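Local coordinates for uncharacterized protein AF_1796 (Archaeoglobus fulgidus, PDB 1VIM), which is of unknown function but probably binds a carbohydrate derivative and may act as an isomerase, at residues 99-104 with 127-132. Residues are numbered along the deposited sequence; the frame is centred on the assembly and turned at random.
Sequences SGETTS and DSSLAK
Ser99 meets the second segment through its backbone, its O lying 3.2 Å from Ser128 CB, while its hydroxyl turns back on its own chain. There Ser99 OG accepts from Glu101 N at 2.9 Å, an ST turn that shapes the loop leading from strand 92-96 to helix 103-115. Gly100 follows with a positive phi of 69°, which favours glycine, and its CA sits 3.4 Å from Ser128 OG, where a side chain would collide with that hydroxyl. Its carbonyl reaches the start of helix 129-133: Leu130 N donates to Gly100 O at 2.9 Å, in the carbonyl plane. Leu130 CB packs beside the same carbonyl, and its side chain continues into the core against Leu119 and Ala121.

Glu101 CG lies beside the backbone N and the chain bends at chi2 (-63°), which brings the carboxylate to the N-terminal end of helix 129-133. Ser129 OG donates to the syn lone pair of Glu101 OE1 at 2.6 Å, and Ser129 N donates to Glu101 OE2 at 3.0 Å from above the carboxylate plane. Serine adds a short hydroxyl beside its backbone N, so both donors meet one carboxylate.

Ser128 is the N-cap of that helix: its OG, between backbone N and carbonyl carbon (chi1 62°), accepts from Ala131 N at 3.2 Å and is also hydrogen-bonded to Lys125 O. An alanine here would probably leave Ala131 N without its cap and Lys125 O without its hydroxyl partner. The N-H groups of Ser129, Leu130 and Ala131 are thus all satisfied, and the negative Glu101 is likely to be favoured by the helix dipole as it ties together the loops after adjacent parallel strands 92-96 and 118-123 of the SIS domain, at their C-terminal ends.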
loop_
_atom_site.group_PDB
_atom_site.type_symbol
_atom_site.label_atom_id
_atom_site.label_comp_id
_atom_site.label_asym_id
_atom_site.label_seq_id
_atom_site.Cartn_x
_atom_site.Cartn_y
_atom_site.Cartn_z
ATOM N N SER A 99 20.207 -8.491 6.266
ATOM C CA SER A 99 20.834 -9.012 7.475
ATOM C C SER A 99 20.310 -10.377 7.860
ATOM O O SER A 99 20.983 -11.112 8.577
ATOM C CB SER A 99 20.570 -8.060 8.637
ATOM O OG SER A 99 19.182 -8.046 8.955
ATOM N N GLY A 100 19.106 -10.731 7.380
ATOM C CA GLY A 100 18.427 -11.917 7.871
ATOM C C GLY A 100 17.946 -11.779 9.317
ATOM O O GLY A 100 17.571 -12.787 9.938
ATOM N N GLU A 101 17.888 -10.536 9.823
ATOM C CA GLU A 101 17.470 -10.274 11.217
ATOM C C GLU A 101 16.259 -9.359 11.293
ATOM O O GLU A 101 15.751 -9.106 12.389
ATOM C CB GLU A 101 18.613 -9.661 12.054
ATOM C CG GLU A 101 19.879 -10.492 12.025
ATOM C CD GLU A 101 19.702 -11.885 12.629
ATOM O OE1 GLU A 101 18.782 -12.119 13.452
ATOM O OE2 GLU A 101 20.495 -12.781 12.266
ATOM N N THR A 102 15.785 -8.894 10.140
ATOM C CA THR A 102 14.678 -7.948 10.068
ATOM C C THR A 102 13.519 -8.489 10.883
ATOM O O THR A 102 12.989 -9.563 10.580
ATOM C CB THR A 102 14.251 -7.830 8.602
ATOM O OG1 THR A 102 15.363 -7.385 7.810
ATOM C CG2 THR A 102 13.212 -6.776 8.435
ATOM N N THR A 103 13.118 -7.764 11.929
ATOM C CA THR A 103 12.265 -8.356 12.955
ATOM C C THR A 103 10.932 -8.850 12.405
ATOM O O THR A 103 10.518 -9.998 12.655
ATOM C CB THR A 103 12.026 -7.339 14.076
ATOM O OG1 THR A 103 13.304 -6.871 14.530
ATOM C CG2 THR A 103 11.366 -8.007 15.279
ATOM N N SER A 104 10.272 -8.012 11.619
ATOM C CA SER A 104 8.956 -8.399 11.121
ATOM C C SER A 104 9.040 -9.623 10.205
ATOM O O SER A 104 8.191 -10.513 10.275
ATOM C CB SER A 104 8.302 -7.216 10.427
ATOM O OG SER A 104 9.096 -6.818 9.343
ATOM N N ASP A 127 24.220 -17.298 8.010
ATOM C CA ASP A 127 24.082 -17.713 9.405
ATOM C C ASP A 127 23.037 -16.941 10.216
ATOM O O ASP A 127 22.959 -17.062 11.447
ATOM C CB ASP A 127 25.454 -17.594 10.085
ATOM C CG ASP A 127 26.117 -16.201 9.913
ATOM O OD1 ASP A 127 25.598 -15.282 9.206
ATOM O OD2 ASP A 127 27.211 -15.928 10.463
ATOM N N SER A 128 22.234 -16.157 9.520
ATOM C CA SER A 128 21.249 -15.293 10.162
ATOM C C SER A 128 20.049 -16.042 10.717
ATOM O O SER A 128 19.814 -17.190 10.361
ATOM C CB SER A 128 20.770 -14.239 9.181
ATOM O OG SER A 128 20.134 -14.854 8.055
ATOM N N SER A 129 19.258 -15.374 11.560
ATOM C CA SER A 129 18.015 -15.953 12.051
ATOM C C SER A 129 17.118 -16.449 10.890
ATOM O O SER A 129 16.533 -17.531 10.963
ATOM C CB SER A 129 17.250 -14.931 12.900
ATOM O OG SER A 129 18.000 -14.553 14.062
ATOM N N LEU A 130 16.966 -15.642 9.839
ATOM C CA LEU A 130 16.102 -16.036 8.747
ATOM C C LEU A 130 16.661 -17.250 8.020
ATOM O O LEU A 130 15.910 -18.190 7.712
ATOM C CB LEU A 130 15.943 -14.843 7.809
ATOM C CG LEU A 130 14.924 -15.068 6.698
ATOM C CD1 LEU A 130 13.533 -15.200 7.327
ATOM C CD2 LEU A 130 14.962 -13.971 5.677
ATOM N N ALA A 131 17.966 -17.238 7.750
ATOM C CA ALA A 131 18.612 -18.339 7.030
ATOM C C ALA A 131 18.512 -19.649 7.792
ATOM O O ALA A 131 18.261 -20.695 7.190
ATOM C CB ALA A 131 20.047 -18.000 6.721
ATOM N N LYS A 132 18.675 -19.597 9.118
ATOM C CA LYS A 132 18.608 -20.827 9.913
ATOM C C LYS A 132 17.268 -21.523 9.847
ATOM O O LYS A 132 17.200 -22.737 10.019
ATOM C CB LYS A 132 19.026 -20.581 11.372
ATOM C CG LYS A 132 20.493 -20.216 11.518
ATOM C CD LYS A 132 20.899 -20.085 12.976
ATOM C CE LYS A 132 20.368 -18.821 13.595
ATOM N NZ LYS A 132 20.778 -18.722 15.031
#